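Local coordinates for protein 2-C-methyl-D-erythritol 4-phosphate cytidylyltransferase (Anaerococcus prevotii, PDB 4KT7) that probably catalyses the transfer of a cytidylyl group from CTP to 2-C-methyl-D-erythritol 4-phosphate, a step of isoprenoid precursor synthesis, at residues K8-I13 with K51-I56; V134-K139 with N164-Q169. One frame throughout, in Å; residues are numbered along the deposited sequence.

Contact 1 of 2, residues K8-I13 with K51-I56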
loop_
_atom_site.group_PDB
_atom_site.type_symbol
_atom_site.label_atom_id
_atom_site.label_comp_id
_atom_site.label_asym_id
_atom_site.label_seq_id
_atom_site.Cartn_x
_atom_site.Cartn_y
_atom_site.Cartn_z
ATOM N N LYS A 8 30.097 -14.051 -12.927
ATOM C CA LYS A 8 29.196 -13.735 -14.034
ATOM C C LYS A 8 29.014 -12.237 -14.185
ATOM O O LYS A 8 28.869 -11.520 -13.192
ATOM C CB LYS A 8 27.826 -14.389 -13.831
ATOM C CG LYS A 8 27.808 -15.910 -13.947
ATOM C CD LYS A 8 26.498 -16.441 -13.371
ATOM C CE LYS A 8 26.242 -17.877 -13.776
ATOM N NZ LYS A 8 24.954 -18.341 -13.203
ATOM N N PHE A 9 29.001 -11.782 -15.436
ATOM C CA PHE A 9 28.781 -10.386 -15.800
ATOM C C PHE A 9 27.347 -9.990 -15.442
ATOM O O PHE A 9 26.396 -10.666 -15.854
ATOM C CB PHE A 9 28.995 -10.274 -17.310
ATOM C CG PHE A 9 29.053 -8.872 -17.840
ATOM C CD1 PHE A 9 27.909 -8.111 -17.963
ATOM C CD2 PHE A 9 30.255 -8.344 -18.298
ATOM C CE1 PHE A 9 27.966 -6.832 -18.484
ATOM C CE2 PHE A 9 30.311 -7.061 -18.831
ATOM C CZ PHE A 9 29.166 -6.311 -18.921
ATOM N N ILE A 10 27.193 -8.894 -14.694
ATOM C CA ILE A 10 25.871 -8.427 -14.252
ATOM C C ILE A 10 25.494 -7.123 -14.961
ATOM O O ILE A 10 26.288 -6.173 -14.999
ATOM C CB ILE A 10 25.829 -8.197 -12.706
ATOM C CG1 ILE A 10 26.228 -9.476 -11.956
ATOM C CG2 ILE A 10 24.439 -7.704 -12.266
ATOM C CD1 ILE A 10 26.335 -9.319 -10.433
ATOM N N SER A 11 24.295 -7.082 -15.546
ATOM C CA SER A 11 23.794 -5.848 -16.168
ATOM C C SER A 11 22.637 -5.291 -15.354
ATOM O O SER A 11 21.890 -6.055 -14.738
ATOM C CB SER A 11 23.276 -6.116 -17.581
ATOM O OG SER A 11 24.270 -6.719 -18.382
ATOM N N ALA A 12 22.485 -3.964 -15.343
ATOM C CA ALA A 12 21.303 -3.350 -14.736
ATOM C C ALA A 12 20.573 -2.539 -15.786
ATOM O O ALA A 12 21.204 -1.832 -16.585
ATOM C CB ALA A 12 21.673 -2.479 -13.542
ATOM N N ILE A 13 19.249 -2.679 -15.792
ATOM C CA ILE A 13 18.367 -1.937 -16.668
ATOM C C ILE A 13 17.528 -1.010 -15.785
ATOM O O ILE A 13 16.738 -1.485 -14.972
ATOM C CB ILE A 13 17.422 -2.907 -17.429
ATOM C CG1 ILE A 13 18.223 -3.791 -18.390
ATOM C CG2 ILE A 13 16.353 -2.145 -18.192
ATOM C CD1 ILE A 13 17.376 -4.841 -19.120
ATOM N N LYS A 51 29.435 -1.676 -7.425
ATOM C CA LYS A 51 30.518 -2.119 -8.292
ATOM C C LYS A 51 30.331 -3.547 -8.788
ATOM O O LYS A 51 30.983 -3.963 -9.745
ATOM C CB LYS A 51 31.864 -1.980 -7.573
ATOM C CG LYS A 51 32.122 -0.598 -6.967
ATOM C CD LYS A 51 32.485 0.437 -8.022
ATOM C CE LYS A 51 31.300 1.328 -8.355
ATOM N NZ LYS A 51 31.702 2.512 -9.173
ATOM N N GLU A 52 29.435 -4.291 -8.144
ATOM C CA GLU A 52 29.079 -5.635 -8.606
ATOM C C GLU A 52 28.372 -5.572 -9.959
ATOM O O GLU A 52 28.444 -6.505 -10.764
ATOM C CB GLU A 52 28.193 -6.341 -7.571
ATOM C CG GLU A 52 28.952 -6.882 -6.343
ATOM C CD GLU A 52 29.389 -5.797 -5.363
ATOM O OE1 GLU A 52 28.868 -4.656 -5.424
ATOM O OE2 GLU A 52 30.263 -6.085 -4.518
ATOM N N ILE A 53 27.686 -4.466 -10.216
ATOM C CA ILE A 53 27.001 -4.293 -11.495
ATOM C C ILE A 53 28.041 -3.885 -12.547
ATOM O O ILE A 53 28.779 -2.920 -12.339
ATOM C CB ILE A 53 25.907 -3.220 -11.370
ATOM C CG1 ILE A 53 24.780 -3.738 -10.455
ATOM C CG2 ILE A 53 25.373 -2.823 -12.735
ATOM C CD1 ILE A 53 23.799 -2.652 -9.994
ATOM N N ASP A 54 28.111 -4.611 -13.665
ATOM C CA ASP A 54 29.166 -4.359 -14.659
ATOM C C ASP A 54 28.795 -3.317 -15.709
ATOM O O ASP A 54 29.671 -2.710 -16.315
ATOM C CB ASP A 54 29.595 -5.654 -15.352
ATOM C CG ASP A 54 30.186 -6.658 -14.385
ATOM O OD1 ASP A 54 31.294 -6.393 -13.892
ATOM O OD2 ASP A 54 29.539 -7.706 -14.118
ATOM N N GLU A 55 27.501 -3.126 -15.931
ATOM C CA GLU A 55 27.034 -2.113 -16.878
ATOM C C GLU A 55 25.639 -1.667 -16.517
ATOM O O GLU A 55 24.876 -2.426 -15.915
ATOM C CB GLU A 55 26.977 -2.673 -18.298
ATOM C CG GLU A 55 25.777 -3.560 -18.552
ATOM C CD GLU A 55 25.725 -4.124 -19.972
ATOM O OE1 GLU A 55 26.468 -3.641 -20.865
ATOM O OE2 GLU A 55 24.933 -5.064 -20.188
ATOM N N ILE A 56 25.292 -0.447 -16.920
ATOM C CA ILE A 56 23.975 0.115 -16.622
ATOM C C ILE A 56 23.322 0.627 -17.904
ATOM O O ILE A 56 23.899 1.464 -18.617
ATOM C CB ILE A 56 24.097 1.299 -15.630
ATOM C CG1 ILE A 56 24.728 0.848 -14.305
ATOM C CG2 ILE A 56 22.728 1.963 -15.386
ATOM C CD1 ILE A 56 24.906 2.007 -13.308
#

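Contact 2 of 2, residues V134-K139 with N164-Q169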
loop_
_atom_site.group_PDB
_atom_site.type_symbol
_atom_site.label_atom_id
_atom_site.label_comp_id
_atom_site.label_asym_id
_atom_site.label_seq_id
_atom_site.Cartn_x
_atom_site.Cartn_y
_atom_site.Cartn_z
ATOM N N VAL A 134 14.508 -13.183 -8.611
ATOM C CA VAL A 134 14.527 -12.558 -7.297
ATOM C C VAL A 134 13.691 -11.281 -7.389
ATOM O O VAL A 134 13.848 -10.517 -8.332
ATOM C CB VAL A 134 15.971 -12.162 -6.922
ATOM C CG1 VAL A 134 16.027 -11.551 -5.514
ATOM C CG2 VAL A 134 16.928 -13.379 -7.026
ATOM N N ILE A 135 12.793 -11.043 -6.436
ATOM C CA ILE A 135 12.085 -9.753 -6.407
ATOM C C ILE A 135 12.161 -9.157 -5.021
ATOM O O ILE A 135 12.393 -9.881 -4.056
ATOM C CB ILE A 135 10.600 -9.903 -6.785
ATOM C CG1 ILE A 135 9.853 -10.728 -5.727
ATOM C CG2 ILE A 135 10.474 -10.587 -8.134
ATOM C CD1 ILE A 135 8.355 -10.877 -6.026
ATOM N N THR A 136 11.992 -7.836 -4.911
ATOM C CA THR A 136 11.980 -7.181 -3.599
ATOM C C THR A 136 10.511 -6.902 -3.255
ATOM O O THR A 136 9.741 -6.548 -4.139
ATOM C CB THR A 136 12.768 -5.861 -3.619
ATOM O OG1 THR A 136 12.431 -5.150 -4.813
ATOM C CG2 THR A 136 14.248 -6.131 -3.622
ATOM N N ALA A 137 10.123 -7.052 -1.990
ATOM C CA ALA A 137 8.722 -6.872 -1.601
ATOM C C ALA A 137 8.660 -6.577 -0.113
ATOM O O ALA A 137 9.623 -6.860 0.607
ATOM C CB ALA A 137 7.897 -8.143 -1.947
ATOM N N THR A 138 7.544 -5.993 0.345
ATOM C CA THR A 138 7.388 -5.663 1.767
ATOM C C THR A 138 6.043 -6.153 2.273
ATOM O O THR A 138 5.037 -6.070 1.551
ATOM C CB THR A 138 7.467 -4.154 2.049
ATOM O OG1 THR A 138 6.537 -3.450 1.207
ATOM C CG2 THR A 138 8.906 -3.619 1.859
ATOM N N LYS A 139 6.024 -6.663 3.505
ATOM C CA LYS A 139 4.782 -7.152 4.071
ATOM C C LYS A 139 3.789 -6.003 4.083
ATOM O O LYS A 139 4.138 -4.875 4.456
ATOM C CB LYS A 139 4.967 -7.688 5.485
ATOM C CG LYS A 139 3.682 -8.299 6.040
ATOM C CD LYS A 139 3.890 -8.828 7.458
ATOM C CE LYS A 139 4.589 -10.184 7.428
ATOM N NZ LYS A 139 5.151 -10.508 8.770
ATOM N N ASN A 164 3.605 -6.389 -0.817
ATOM C CA ASN A 164 3.536 -5.456 -1.928
ATOM C C ASN A 164 4.890 -5.441 -2.603
ATOM O O ASN A 164 5.891 -5.219 -1.930
ATOM C CB ASN A 164 3.246 -4.046 -1.405
ATOM C CG ASN A 164 1.924 -3.960 -0.658
ATOM O OD1 ASN A 164 1.875 -3.597 0.525
ATOM N ND2 ASN A 164 0.847 -4.275 -1.349
ATOM N N ILE A 165 4.945 -5.644 -3.917
ATOM C CA ILE A 165 6.239 -5.665 -4.589
ATOM C C ILE A 165 6.796 -4.281 -4.843
ATOM O O ILE A 165 6.065 -3.295 -4.927
ATOM C CB ILE A 165 6.200 -6.436 -5.929
ATOM C CG1 ILE A 165 5.416 -5.651 -6.978
ATOM C CG2 ILE A 165 5.602 -7.825 -5.710
ATOM C CD1 ILE A 165 5.415 -6.295 -8.343
ATOM N N GLN A 166 8.113 -4.204 -4.972
ATOM C CA GLN A 166 8.736 -2.972 -5.405
ATOM C C GLN A 166 9.809 -3.349 -6.427
ATOM O O GLN A 166 9.700 -4.377 -7.098
ATOM C CB GLN A 166 9.292 -2.186 -4.197
ATOM C CG GLN A 166 10.058 -3.019 -3.129
ATOM C CD GLN A 166 10.499 -2.188 -1.925
ATOM O OE1 GLN A 166 11.694 -2.127 -1.591
ATOM N NE2 GLN A 166 9.535 -1.547 -1.261
ATOM N N THR A 167 10.830 -2.522 -6.579
ATOM C CA THR A 167 11.987 -2.927 -7.373
ATOM C C THR A 167 13.200 -2.508 -6.559
ATOM O O THR A 167 13.090 -1.601 -5.739
ATOM C CB THR A 167 11.991 -2.292 -8.778
ATOM O OG1 THR A 167 12.426 -0.933 -8.694
ATOM C CG2 THR A 167 10.609 -2.367 -9.431
ATOM N N PRO A 168 14.369 -3.125 -6.788
ATOM C CA PRO A 168 14.769 -3.996 -7.906
ATOM C C PRO A 168 14.201 -5.414 -7.911
ATOM O O PRO A 168 13.628 -5.910 -6.925
ATOM C CB PRO A 168 16.289 -4.070 -7.757
ATOM C CG PRO A 168 16.502 -3.955 -6.285
ATOM C CD PRO A 168 15.479 -2.914 -5.838
ATOM N N GLN A 169 14.341 -6.035 -9.077
ATOM C CA GLN A 169 14.088 -7.443 -9.291
ATOM C C GLN A 169 15.316 -7.896 -10.076
ATOM O O GLN A 169 15.988 -7.061 -10.667
ATOM C CB GLN A 169 12.832 -7.616 -10.154
ATOM C CG GLN A 169 11.547 -7.094 -9.533
ATOM C CD GLN A 169 10.316 -7.530 -10.319
ATOM O OE1 GLN A 169 10.391 -7.795 -11.521
ATOM N NE2 GLN A 169 9.189 -7.629 -9.638
HETATM O O HOH W 1 3.918 -2.656 1.837
HETATM O O HOH W 2 6.956 -2.823 -1.245
#

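Contact 1 of 2, residues K8-I13 with K51-I56
Asp54 meets Phe9 and Ile10 at the start of this pairing. Its OD2 takes the backbone N of Ile10 on the anti lone pair at 2.7 Å, almost straight at 170°. In return Asp54 N donates to Ile10 O, an acceptor that also draws a weak bond from Glu55 N. Ala12 N donates to Glu55 O (2.9 Å). Ser11 OG gives its proton to Glu55 OE2 at 2.5 Å, on the anti side and somewhat out of the carboxylate plane. The other carboxylate oxygen of Glu55 forms a salt bridge with Arg80, which probably helps keep the acid ionised although the residue is buried.

Ser11 pairs with Glu55 and Ala12 with Ile56 in the parallel strands 10-16 and 55-60 of the Rossmann-like sheet of the GT-A type nucleotidyltransferase fold, while Asp54 makes its bonds near the start of the second strand; helix 39-48 lies in the connection.

Phe9 CG lies anti to the backbone N (chi1 -170°), which carries the ring to the side of Asp54; Asp54 CB sits over the centre of one face, a CH-pi contact 3.6 Å from the centroid. Glu55 CD lies at the ring edge, 3.8 Å from Phe9 CE1, with the carboxylate and ring planes 85° apart.

Apolar contact falls on the face bearing Ala12 and Ile56: Ala12 CB touches Ile53 CG2 at 3.8 Å, and Ile10 CG2 lies 4.4 Å from Ile53 CG1.

Contact 2 of 2, residues V134-K139 with N164-Q169
Val134 O receives the CA of Gln169 at 3.2 Å, a CA-H...O contact. Ile135 lies alongside Gln169, the two side chains pointing the same way, with CG2 of Ile135 3.6 Å from Gln169 NE2; that amide is held by Asp192. Thr136 fills the bend beside the cis peptide before Pro168. Its OG1, set between backbone N and carbonyl carbon (chi1 44°), donates to Pro168 O at 2.5 Å, in the carbonyl plane on a lone pair, while Thr136 N adds a weak bond to the same oxygen. A valine here would probably leave Pro168 O with only that weak bond from this residue. Thr136 O accepts Gln166 N at 3.0 Å.

Ile135 pairs with Gln169 but Ala137 with Ile165, both non-hydrogen-bonded antiparallel pairs, so the register shifts by two, a beta bulge, as the partner chain turns at Thr167 from strand 162-166 into strand 168-172. Thr138 and Asn164 form a hydrogen-bonded pair through both backbone bonds. Thr138 OG1 bonds two waters, one reaching Asn164 OD1, the other Asn164 O and Gln166 NE2, an amide that also donates to Glu212 O. Asn164 also pairs with a strand of the second subunit.

Both contacts belong to one mixed sheet, their centres 19 Å apart and their nearest atoms about 7 Å apart without touching. Strand 105-110 bridges them: it runs parallel to strand 10-16 of contact 1 and antiparallel to strand 168-172 of contact 2, its Leu107 touching both Ala12 and Pro168. Helix 118-127 likewise packs on both, Ile125 against Ile10 and Ile53, and Thr124 against Thr136 and Pro168. Contact 1 thus joins parallel strands of the nucleotidyltransferase core, whereas at contact 2 Asn164 continues the sheet into a strand of the second subunit. A sodium ion lies about 13 Å from the side chain of Ile135 and takes no part in the contact.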